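Local coordinates for protein dihydrophenazinedicarboxylate synthase (Burkholderia, PDB 4HMW) that uses one FMN per subunit and molecular oxygen to carry out several oxidations in the terminal steps of core phenazine biosynthesis, at residues 20-25 / 34-39; 95-100 / 181-186; 127-132 / 169-174; 199-204 / 208-213. All coordinates share one frame; numbering follows the deposited sequence.

In the fold
Contacts 1 and 4 are partly buried; contacts 2 and 3 lie at the surface. Contacts 1 and 4 share one side of the chain's centre and meet through F20 on L199 and through Q212, whose amide holds Y23 and D24. Contact 2 adjoins contact 4, since strands 184-189 and 197-204 are neighbours in one sheet; its M185 also packs on L34 of contact 1. Contact 3 sits apart, its centre about 34 Å from that of contact 1, and no other chain of the assembly touches it. The chemistry follows place: rings and a salt bridge in contact 1, a ring pair in contact 2, an indole gripped by backbone in contact 3, backbone bonds and water in contact 4.

Contact 1 (20-25 / 34-39); sequences FPEYDD and LKRWLA
F20 and W37 supply the aromatic part of this contact. The indole comes in over the phenyl face with its benzo edge leading: CZ2 of W37 stands above the centre of the F20 ring and lies 3.6 Å from CZ of F20. With the planes at 68° and the centroids of the phenyl and the six-membered indole ring 4.8 Å apart, this is an edge-to-face pair. F20 holds CG opposite its own backbone N (chi1 -176°), which carries the ring in toward the helix, and CB of Y23 covers the other phenyl face, so the ring is clamped from both sides.

The charged part runs alongside it. The extended R36 chain reaches out from the helix, and its NH1 gives a hydrogen bond of 3.0 Å to OE2 of E22 within a salt bridge. The carboxylate oxygen lies close to the guanidinium plane and accepts through its anti lone pair, with an N-H...O angle of 152°. A bend at chi2 of E22 turns the carboxylate toward the helix.

Water joins the two parts. One molecule donates to OE1 of E22 at 2.6 Å and accepts from NE1 of W37 at 2.9 Å, so the indole N-H is satisfied although the ring is buried.

Beyond the pair, F187 makes another edge-to-face contact with W37, and F20 rests on F187, A189 and L199. The arrangement is an aromatic cluster by which the N-terminal loop and helix 30-43 pack together against the antiparallel sheet of this flavin-binding fold.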
# COMPACT_ATOMS: atom_id res chain seq x y z
N PHE B 20 -20.37 -3.33 11.02
CA PHE B 20 -20.31 -2.92 9.60
C PHE B 20 -21.73 -3.12 9.06
O PHE B 20 -21.97 -3.96 8.22
CB PHE B 20 -19.28 -3.78 8.89
CG PHE B 20 -19.01 -3.42 7.43
CD1 PHE B 20 -19.54 -2.27 6.84
CD2 PHE B 20 -18.21 -4.26 6.66
CE1 PHE B 20 -19.26 -1.98 5.51
CE2 PHE B 20 -17.95 -3.97 5.34
CZ PHE B 20 -18.48 -2.83 4.76
N PRO B 21 -22.67 -2.33 9.55
CA PRO B 21 -24.06 -2.54 9.14
C PRO B 21 -24.25 -2.23 7.66
O PRO B 21 -25.16 -2.80 7.06
CB PRO B 21 -24.86 -1.58 10.03
CG PRO B 21 -23.88 -0.60 10.55
CD PRO B 21 -22.57 -1.36 10.66
N GLU B 22 -23.39 -1.38 7.10
CA GLU B 22 -23.46 -1.02 5.68
C GLU B 22 -23.14 -2.18 4.73
O GLU B 22 -23.42 -2.11 3.52
CB GLU B 22 -22.52 0.15 5.40
CG GLU B 22 -22.87 1.40 6.16
CD GLU B 22 -22.19 1.54 7.53
OE1 GLU B 22 -21.52 0.57 8.00
OE2 GLU B 22 -22.35 2.64 8.14
N TYR B 23 -22.55 -3.24 5.26
CA TYR B 23 -22.26 -4.41 4.43
C TYR B 23 -23.55 -4.94 3.84
O TYR B 23 -23.59 -5.32 2.68
CB TYR B 23 -21.58 -5.45 5.30
CG TYR B 23 -21.27 -6.81 4.71
CD1 TYR B 23 -20.35 -6.98 3.64
CD2 TYR B 23 -21.80 -7.93 5.28
CE1 TYR B 23 -20.05 -8.23 3.16
CE2 TYR B 23 -21.48 -9.18 4.81
CZ TYR B 23 -20.62 -9.35 3.77
OH TYR B 23 -20.35 -10.66 3.38
N ASP B 24 -24.63 -4.93 4.61
CA ASP B 24 -25.89 -5.42 4.08
C ASP B 24 -26.80 -4.32 3.58
O ASP B 24 -27.80 -4.59 2.93
CB ASP B 24 -26.59 -6.30 5.09
CG ASP B 24 -25.93 -7.66 5.22
OD1 ASP B 24 -25.60 -8.30 4.19
OD2 ASP B 24 -25.73 -8.08 6.37
N ASP B 25 -26.44 -3.07 3.85
CA ASP B 25 -27.24 -1.95 3.34
C ASP B 25 -26.36 -0.74 2.97
O ASP B 25 -26.29 0.23 3.69
CB ASP B 25 -28.27 -1.62 4.40
CG ASP B 25 -29.33 -0.66 3.91
OD1 ASP B 25 -29.52 -0.54 2.67
OD2 ASP B 25 -29.96 -0.03 4.80
N LEU B 34 -16.56 5.85 3.26
CA LEU B 34 -15.17 6.17 3.58
C LEU B 34 -15.07 7.15 4.74
O LEU B 34 -14.30 6.95 5.67
CB LEU B 34 -14.46 6.72 2.33
CG LEU B 34 -13.06 7.32 2.47
CD1 LEU B 34 -12.10 6.29 3.01
CD2 LEU B 34 -12.60 7.87 1.09
N LYS B 35 -15.86 8.20 4.68
CA LYS B 35 -15.84 9.18 5.76
C LYS B 35 -16.31 8.60 7.08
O LYS B 35 -15.78 8.95 8.15
CB LYS B 35 -16.64 10.42 5.41
CG LYS B 35 -16.04 11.23 4.27
CD LYS B 35 -16.85 12.53 4.03
CE LYS B 35 -16.25 13.30 2.89
NZ LYS B 35 -17.15 14.35 2.41
N ARG B 36 -17.31 7.73 7.03
CA ARG B 36 -17.82 7.13 8.27
C ARG B 36 -16.74 6.27 8.89
O ARG B 36 -16.50 6.32 10.10
CB ARG B 36 -19.06 6.27 7.99
CG ARG B 36 -20.35 7.03 7.79
CD ARG B 36 -21.53 6.06 7.68
NE ARG B 36 -22.65 6.71 7.00
CZ ARG B 36 -23.70 6.07 6.51
NH1 ARG B 36 -23.78 4.75 6.63
NH2 ARG B 36 -24.67 6.76 5.89
N TRP B 37 -16.06 5.47 8.05
CA TRP B 37 -15.02 4.61 8.52
C TRP B 37 -13.86 5.40 9.12
O TRP B 37 -13.31 4.98 10.16
CB TRP B 37 -14.54 3.61 7.44
CG TRP B 37 -15.37 2.39 7.34
CD1 TRP B 37 -16.68 2.25 7.69
CD2 TRP B 37 -14.95 1.09 6.88
NE1 TRP B 37 -17.09 0.95 7.52
CE2 TRP B 37 -16.05 0.21 7.01
CE3 TRP B 37 -13.75 0.59 6.41
CZ2 TRP B 37 -15.98 -1.15 6.68
CZ3 TRP B 37 -13.68 -0.75 6.05
CH2 TRP B 37 -14.79 -1.61 6.19
N LEU B 38 -13.48 6.50 8.48
CA LEU B 38 -12.39 7.32 9.01
C LEU B 38 -12.77 7.94 10.36
O LEU B 38 -11.94 8.07 11.27
CB LEU B 38 -12.00 8.45 8.03
CG LEU B 38 -11.07 7.93 6.94
CD1 LEU B 38 -11.14 8.77 5.72
CD2 LEU B 38 -9.63 7.90 7.45
N ALA B 39 -14.03 8.31 10.50
CA ALA B 39 -14.46 8.92 11.77
C ALA B 39 -14.45 7.85 12.87
O ALA B 39 -14.03 8.12 14.01
CB ALA B 39 -15.80 9.52 11.63
O HOH W 1 -19.28 0.47 9.32

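Contact 2 (95-100 / 181-186); sequences TGWASG and EPHEME
W97 and H183 make the whole of this contact, one ring against the other. CZ3 on the benzo side of the indole comes to 3.6 Å from CE1 of the imidazole, and the same CZ3 is 3.8 Å from ND1 of H183. The planes stand at 81° and the centroids of the imidazole and the six-membered indole ring are 5.4 Å apart, an oblique meeting. No hydrogen bond crosses between the segments; the two rings meet each other by van der Waals contact alone.

The histidine gets there through chi1 of 63°, which sets CG between its backbone N and carbonyl carbon and swings the ring toward the tryptophan. One shell out, backbone bonds fix both segments to strand 109-119: A98 pairs with G115, and H183 with S114. The second subunit closes in as well, with its G61 packed on W97 and its R62 on H183, while W97 NE1 makes a weak hydrogen bond to the carbonyl of that subunit's D60.

H183 marks the corner where the chain leaves strand 175-182 for strand 184-189. Because H183 and E184 both face S114, the corner is a classic beta bulge, here placed at the dimer interface.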
# COMPACT_ATOMS: atom_id res chain seq x y z
N THR B 95 0.25 8.11 -17.09
CA THR B 95 -0.73 7.04 -17.19
C THR B 95 -2.06 7.31 -16.46
O THR B 95 -3.05 6.62 -16.72
CB THR B 95 -0.19 5.72 -16.64
OG1 THR B 95 0.23 5.90 -15.28
CG2 THR B 95 0.96 5.20 -17.48
N GLY B 96 -2.07 8.26 -15.54
CA GLY B 96 -3.31 8.68 -14.86
C GLY B 96 -3.88 7.78 -13.77
O GLY B 96 -4.32 8.27 -12.72
N TRP B 97 -3.89 6.47 -14.02
CA TRP B 97 -4.48 5.53 -13.07
C TRP B 97 -3.68 5.49 -11.77
O TRP B 97 -2.43 5.58 -11.77
CB TRP B 97 -4.54 4.13 -13.67
CG TRP B 97 -5.29 3.95 -14.96
CD1 TRP B 97 -4.72 3.62 -16.17
CD2 TRP B 97 -6.71 4.04 -15.21
NE1 TRP B 97 -5.69 3.49 -17.13
CE2 TRP B 97 -6.92 3.75 -16.58
CE3 TRP B 97 -7.82 4.33 -14.41
CZ2 TRP B 97 -8.19 3.75 -17.16
CZ3 TRP B 97 -9.10 4.33 -15.00
CH2 TRP B 97 -9.26 4.06 -16.37
N ALA B 98 -4.39 5.37 -10.66
CA ALA B 98 -3.74 5.18 -9.36
C ALA B 98 -4.62 4.35 -8.46
O ALA B 98 -5.85 4.26 -8.64
CB ALA B 98 -3.45 6.49 -8.71
N SER B 99 -4.01 3.79 -7.43
CA SER B 99 -4.77 3.04 -6.43
C SER B 99 -4.20 3.37 -5.08
O SER B 99 -2.99 3.43 -4.93
CB SER B 99 -4.67 1.54 -6.70
OG SER B 99 -5.43 0.82 -5.75
N GLY B 100 -5.07 3.58 -4.10
CA GLY B 100 -4.62 3.84 -2.75
C GLY B 100 -5.18 2.82 -1.79
O GLY B 100 -6.30 2.41 -1.96
N GLU B 181 -9.92 10.46 -7.58
CA GLU B 181 -11.35 10.27 -7.79
C GLU B 181 -11.62 8.80 -8.14
O GLU B 181 -11.12 8.28 -9.15
CB GLU B 181 -11.87 11.17 -8.93
CG GLU B 181 -11.56 12.63 -8.70
CD GLU B 181 -12.28 13.55 -9.67
OE1 GLU B 181 -12.76 13.08 -10.74
OE2 GLU B 181 -12.33 14.77 -9.37
N PRO B 182 -12.38 8.12 -7.29
CA PRO B 182 -12.49 6.68 -7.48
C PRO B 182 -13.44 6.29 -8.59
O PRO B 182 -14.46 6.96 -8.78
CB PRO B 182 -13.06 6.19 -6.13
CG PRO B 182 -13.79 7.37 -5.58
CD PRO B 182 -13.00 8.57 -6.03
N HIS B 183 -13.11 5.21 -9.31
CA HIS B 183 -14.11 4.47 -10.09
C HIS B 183 -14.42 3.12 -9.45
O HIS B 183 -15.30 2.40 -9.92
CB HIS B 183 -13.65 4.24 -11.54
CG HIS B 183 -12.43 3.40 -11.65
ND1 HIS B 183 -11.18 3.94 -11.83
CD2 HIS B 183 -12.25 2.05 -11.61
CE1 HIS B 183 -10.28 2.97 -11.87
NE2 HIS B 183 -10.91 1.82 -11.74
N GLU B 184 -13.68 2.78 -8.39
CA GLU B 184 -13.88 1.50 -7.71
C GLU B 184 -13.37 1.65 -6.30
O GLU B 184 -12.33 2.24 -6.09
CB GLU B 184 -13.14 0.35 -8.42
CG GLU B 184 -13.32 -1.00 -7.74
CD GLU B 184 -12.56 -2.14 -8.44
OE1 GLU B 184 -12.76 -3.31 -8.04
OE2 GLU B 184 -11.78 -1.88 -9.40
N MET B 185 -14.12 1.16 -5.31
CA MET B 185 -13.64 1.06 -3.94
C MET B 185 -14.02 -0.26 -3.32
O MET B 185 -15.03 -0.82 -3.63
CB MET B 185 -14.23 2.17 -3.08
CG MET B 185 -13.73 3.51 -3.51
SD MET B 185 -14.24 4.88 -2.52
CE MET B 185 -13.89 4.36 -0.91
N GLU B 186 -13.18 -0.77 -2.42
CA GLU B 186 -13.56 -1.93 -1.64
C GLU B 186 -13.35 -1.64 -0.19
O GLU B 186 -12.32 -1.02 0.21
CB GLU B 186 -12.76 -3.21 -1.96
CG GLU B 186 -13.32 -4.41 -1.11
CD GLU B 186 -12.45 -5.69 -1.02
OE1 GLU B 186 -11.58 -5.94 -1.91
OE2 GLU B 186 -12.69 -6.48 -0.05

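Contact 3 (127-132 / 169-174); sequences KLWFGR and LPRPPR
The last turn of helix 122-130 runs past an irregular, proline-rich strip of chain at 169-174, where the nearest CA atoms are those of W129 and R171, 6.4 Å apart. W129 bridges the gap with CG opposite its backbone N (chi1 177°), laying one indole face against the strip. CA of R171 sits 3.6 Å from the centroid of the five-membered ring, only 12° off its normal, while CD of P172 lies 3.7 Å from the centroid of the six-membered ring; both are CH-pi contacts over the same face. At the indole edge NE1 gives a nearly straight hydrogen bond (165°) to the carbonyl O of L169 at 3.0 Å. That O lies in the ring plane, so the bond fixes how the indole is turned under the strip.

In this PNP oxidase-type FMN-binding fold, the contact ties the C-terminal turn of helix 122-130 to the loop between helix 152-165 and strand 175-182. H137 of helix 134-142 stacks on W129, and F175 meets it edge-to-face. The W129 side chain lies about 4 Å from that of S140, which, like R132, probably binds substrate.

R171 lays its CB and CG along the indole, then bends at chi3 to carry the guanidinium into salt bridges with D126 and E122.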
# COMPACT_ATOMS: atom_id res chain seq x y z
N LYS B 127 -3.62 27.52 -1.79
CA LYS B 127 -4.21 27.40 -0.46
C LYS B 127 -3.51 26.28 0.32
O LYS B 127 -3.22 26.41 1.50
CB LYS B 127 -5.70 27.11 -0.57
CG LYS B 127 -6.53 27.77 0.49
N LEU B 128 -3.25 25.17 -0.36
CA LEU B 128 -2.63 24.02 0.28
C LEU B 128 -1.23 24.38 0.75
O LEU B 128 -0.83 24.01 1.84
CB LEU B 128 -2.58 22.82 -0.66
CG LEU B 128 -3.90 22.09 -0.82
CD1 LEU B 128 -3.89 21.25 -2.07
CD2 LEU B 128 -4.16 21.21 0.39
N TRP B 129 -0.49 25.10 -0.08
CA TRP B 129 0.85 25.54 0.31
C TRP B 129 0.78 26.50 1.49
O TRP B 129 1.59 26.39 2.40
CB TRP B 129 1.53 26.19 -0.88
CG TRP B 129 2.91 26.78 -0.64
CD1 TRP B 129 3.23 28.10 -0.47
CD2 TRP B 129 4.14 26.06 -0.61
NE1 TRP B 129 4.58 28.24 -0.32
CE2 TRP B 129 5.17 27.01 -0.41
CE3 TRP B 129 4.48 24.71 -0.72
CZ2 TRP B 129 6.51 26.65 -0.32
CZ3 TRP B 129 5.80 24.35 -0.62
CH2 TRP B 129 6.81 25.32 -0.43
N PHE B 130 -0.19 27.42 1.50
CA PHE B 130 -0.35 28.36 2.62
C PHE B 130 -0.62 27.67 3.95
O PHE B 130 -0.21 28.17 5.00
CB PHE B 130 -1.48 29.36 2.37
CG PHE B 130 -1.24 30.29 1.23
CD1 PHE B 130 0.04 30.55 0.77
CD2 PHE B 130 -2.32 30.92 0.62
CE1 PHE B 130 0.24 31.42 -0.29
CE2 PHE B 130 -2.13 31.79 -0.43
CZ PHE B 130 -0.85 32.04 -0.90
N GLY B 131 -1.32 26.55 3.92
CA GLY B 131 -1.64 25.86 5.16
C GLY B 131 -0.49 25.09 5.78
O GLY B 131 -0.66 24.43 6.80
N ARG B 132 0.69 25.16 5.17
CA ARG B 132 1.84 24.44 5.69
C ARG B 132 2.79 25.37 6.46
O ARG B 132 2.74 26.60 6.32
CB ARG B 132 2.59 23.72 4.56
CG ARG B 132 1.72 22.81 3.66
CD ARG B 132 1.01 21.69 4.45
NE ARG B 132 1.95 20.70 4.98
CZ ARG B 132 2.34 19.59 4.35
NH1 ARG B 132 1.86 19.28 3.14
NH2 ARG B 132 3.20 18.76 4.93
N LEU B 169 7.75 32.45 1.45
CA LEU B 169 8.36 31.63 0.38
C LEU B 169 7.32 31.29 -0.67
O LEU B 169 6.22 30.78 -0.34
CB LEU B 169 9.01 30.36 0.93
CG LEU B 169 10.10 30.63 1.97
CD1 LEU B 169 10.60 29.34 2.63
CD2 LEU B 169 11.26 31.43 1.35
N PRO B 170 7.64 31.55 -1.94
CA PRO B 170 6.65 31.28 -2.98
C PRO B 170 6.44 29.78 -3.16
O PRO B 170 7.31 28.96 -2.86
CB PRO B 170 7.24 31.96 -4.22
CG PRO B 170 8.73 31.91 -4.01
CD PRO B 170 8.92 32.03 -2.50
N ARG B 171 5.26 29.40 -3.63
CA ARG B 171 4.99 28.01 -3.91
C ARG B 171 5.77 27.59 -5.15
O ARG B 171 5.55 28.14 -6.20
CB ARG B 171 3.49 27.79 -4.15
CG ARG B 171 3.20 26.33 -4.49
CD ARG B 171 1.73 26.04 -4.63
NE ARG B 171 1.08 26.80 -5.72
CZ ARG B 171 0.99 26.38 -6.98
NH1 ARG B 171 1.52 25.22 -7.36
NH2 ARG B 171 0.35 27.12 -7.85
N PRO B 172 6.68 26.62 -5.02
CA PRO B 172 7.35 26.11 -6.23
C PRO B 172 6.32 25.52 -7.18
O PRO B 172 5.41 24.86 -6.71
CB PRO B 172 8.24 24.98 -5.71
CG PRO B 172 8.37 25.20 -4.25
CD PRO B 172 7.16 25.95 -3.79
N PRO B 173 6.46 25.73 -8.50
CA PRO B 173 5.45 25.22 -9.43
C PRO B 173 5.27 23.71 -9.33
O PRO B 173 4.18 23.22 -9.61
CB PRO B 173 5.99 25.64 -10.82
CG PRO B 173 7.39 26.22 -10.56
CD PRO B 173 7.43 26.65 -9.15
N ARG B 174 6.30 22.98 -8.90
CA ARG B 174 6.18 21.53 -8.77
C ARG B 174 5.33 21.10 -7.60
O ARG B 174 4.90 19.95 -7.56
CB ARG B 174 7.55 20.85 -8.67
CG ARG B 174 8.35 21.15 -7.39
CD ARG B 174 9.77 20.61 -7.48
NE ARG B 174 10.58 21.00 -6.33
CZ ARG B 174 11.22 22.16 -6.22
NH1 ARG B 174 11.14 23.07 -7.18
NH2 ARG B 174 11.93 22.42 -5.14

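Contact 4 (199-204 / 208-213); sequences LRYERD and WKTTQL
OE1 of E202 is gripped by two waters, one donating at 2.9 Å and the other, at 2.8 Å, probably donating. The first water also accepts from NH1 of R200, bridging the two side chains. L213 CD1 lies over one face of the R200 guanidinium, 3.6 Å from NH2 of R200. K209 lies beside E202 and bends at chi3 and chi4, but the salt bridge from its NZ to OE1 of E202 is long at 3.8 Å.

Beneath these side chains the antiparallel strands are joined by two hydrogen-bonded pairs. In one, R200 N donates to T211 O at 2.8 Å and T211 N returns to R200 O; in the other, E202 and K209 bond in the same way, with K209 N to E202 O at 2.9 Å and almost straight (179°).

The other face is mainly aromatic and aliphatic around Y201, T210 and W208. CG2 of T210 sits over the Y201 ring, 3.6 Å from its centroid, and CE3 of W208 lies 3.8 Å from CB of Y201. P30 of helix 30-43 packs on both aromatic residues.

The helix-facing side therefore rests mainly on packing, with the Y201 hydroxyl tied to P27 O, whereas the charges of E202, K209 and R200, linked largely by water, probably attract one another only modestly.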
# COMPACT_ATOMS: atom_id res chain seq x y z
N LEU B 199 -17.07 -5.53 0.69
CA LEU B 199 -18.06 -4.78 -0.06
C LEU B 199 -17.35 -4.00 -1.14
O LEU B 199 -16.53 -3.11 -0.86
CB LEU B 199 -18.79 -3.80 0.88
CG LEU B 199 -19.86 -2.92 0.22
CD1 LEU B 199 -21.06 -3.74 -0.26
CD2 LEU B 199 -20.31 -1.86 1.23
N ARG B 200 -17.68 -4.32 -2.37
CA ARG B 200 -17.11 -3.66 -3.54
C ARG B 200 -18.09 -2.68 -4.17
O ARG B 200 -19.25 -3.02 -4.38
CB ARG B 200 -16.67 -4.69 -4.58
CG ARG B 200 -16.32 -4.07 -5.93
CD ARG B 200 -16.03 -5.10 -7.01
NE ARG B 200 -14.85 -5.91 -6.78
CZ ARG B 200 -14.64 -7.10 -7.36
NH1 ARG B 200 -15.57 -7.64 -8.16
NH2 ARG B 200 -13.52 -7.78 -7.11
N TYR B 201 -17.63 -1.45 -4.40
CA TYR B 201 -18.33 -0.44 -5.19
C TYR B 201 -17.66 -0.27 -6.54
O TYR B 201 -16.45 -0.10 -6.61
CB TYR B 201 -18.26 0.92 -4.55
CG TYR B 201 -19.21 1.18 -3.39
CD1 TYR B 201 -18.93 0.70 -2.11
CD2 TYR B 201 -20.37 1.94 -3.56
CE1 TYR B 201 -19.77 0.96 -1.05
CE2 TYR B 201 -21.23 2.19 -2.51
CZ TYR B 201 -20.91 1.70 -1.25
OH TYR B 201 -21.71 1.96 -0.17
N GLU B 202 -18.45 -0.28 -7.61
CA GLU B 202 -17.92 -0.01 -8.95
C GLU B 202 -18.77 1.04 -9.63
O GLU B 202 -19.98 0.96 -9.57
CB GLU B 202 -17.93 -1.27 -9.83
CG GLU B 202 -16.97 -2.37 -9.45
CD GLU B 202 -17.22 -3.69 -10.22
OE1 GLU B 202 -18.24 -4.36 -9.93
OE2 GLU B 202 -16.42 -4.03 -11.14
N ARG B 203 -18.13 1.97 -10.33
CA ARG B 203 -18.89 3.02 -10.99
C ARG B 203 -19.68 2.42 -12.11
O ARG B 203 -19.20 1.55 -12.82
CB ARG B 203 -18.00 4.17 -11.50
CG ARG B 203 -18.77 5.47 -11.66
CD ARG B 203 -17.87 6.58 -12.18
NE ARG B 203 -18.59 7.60 -12.96
CZ ARG B 203 -18.07 8.78 -13.31
NH1 ARG B 203 -18.80 9.64 -14.01
NH2 ARG B 203 -16.83 9.11 -12.95
N ASP B 204 -20.91 2.90 -12.25
CA ASP B 204 -21.86 2.42 -13.24
C ASP B 204 -22.59 3.64 -13.84
O ASP B 204 -23.73 3.94 -13.48
CB ASP B 204 -22.82 1.44 -12.57
CG ASP B 204 -23.89 0.94 -13.50
OD1 ASP B 204 -23.68 1.02 -14.74
OD2 ASP B 204 -24.94 0.48 -12.99
N TRP B 208 -23.56 3.97 -8.77
CA TRP B 208 -22.62 2.96 -8.30
C TRP B 208 -23.33 1.63 -8.17
O TRP B 208 -24.51 1.58 -7.85
CB TRP B 208 -22.02 3.33 -6.94
CG TRP B 208 -21.12 4.52 -6.97
CD1 TRP B 208 -21.49 5.84 -6.87
CD2 TRP B 208 -19.70 4.51 -7.12
NE1 TRP B 208 -20.38 6.63 -6.94
CE2 TRP B 208 -19.26 5.85 -7.10
CE3 TRP B 208 -18.74 3.49 -7.26
CZ2 TRP B 208 -17.92 6.20 -7.19
CZ3 TRP B 208 -17.41 3.83 -7.35
CH2 TRP B 208 -17.01 5.18 -7.33
N LYS B 209 -22.61 0.55 -8.47
CA LYS B 209 -23.05 -0.83 -8.24
C LYS B 209 -22.25 -1.45 -7.10
O LYS B 209 -21.03 -1.29 -7.03
CB LYS B 209 -22.80 -1.60 -9.52
CG LYS B 209 -23.06 -3.07 -9.52
CD LYS B 209 -22.69 -3.63 -10.90
CE LYS B 209 -21.16 -3.56 -11.17
NZ LYS B 209 -20.76 -3.27 -12.58
N THR B 210 -22.92 -2.18 -6.21
CA THR B 210 -22.25 -2.87 -5.14
C THR B 210 -22.37 -4.41 -5.24
O THR B 210 -23.36 -4.95 -5.74
CB THR B 210 -22.72 -2.42 -3.73
OG1 THR B 210 -24.12 -2.68 -3.58
CG2 THR B 210 -22.45 -0.93 -3.48
N THR B 211 -21.33 -5.06 -4.73
CA THR B 211 -21.27 -6.51 -4.66
C THR B 211 -20.60 -6.93 -3.37
O THR B 211 -19.67 -6.28 -2.92
CB THR B 211 -20.37 -7.08 -5.82
OG1 THR B 211 -20.57 -6.34 -7.03
CG2 THR B 211 -20.62 -8.57 -6.06
N GLN B 212 -21.04 -8.04 -2.77
CA GLN B 212 -20.31 -8.66 -1.67
C GLN B 212 -19.41 -9.74 -2.26
O GLN B 212 -19.81 -10.45 -3.16
CB GLN B 212 -21.26 -9.29 -0.65
CG GLN B 212 -22.17 -8.27 0.05
CD GLN B 212 -23.14 -8.95 1.01
OE1 GLN B 212 -23.50 -10.11 0.84
NE2 GLN B 212 -23.56 -8.22 2.04
N LEU B 213 -18.19 -9.85 -1.74
CA LEU B 213 -17.20 -10.79 -2.29
C LEU B 213 -16.83 -11.89 -1.31
O LEU B 213 -16.85 -11.70 -0.08
CB LEU B 213 -15.91 -10.04 -2.69
CG LEU B 213 -16.08 -8.81 -3.57
CD1 LEU B 213 -14.74 -8.15 -3.78
CD2 LEU B 213 -16.73 -9.12 -4.92
O HOH W 2 -18.38 -7.07 -8.98
O HOH W 3 -19.61 -4.07 -7.53
O HOH W 4 -19.28 -0.98 -14.18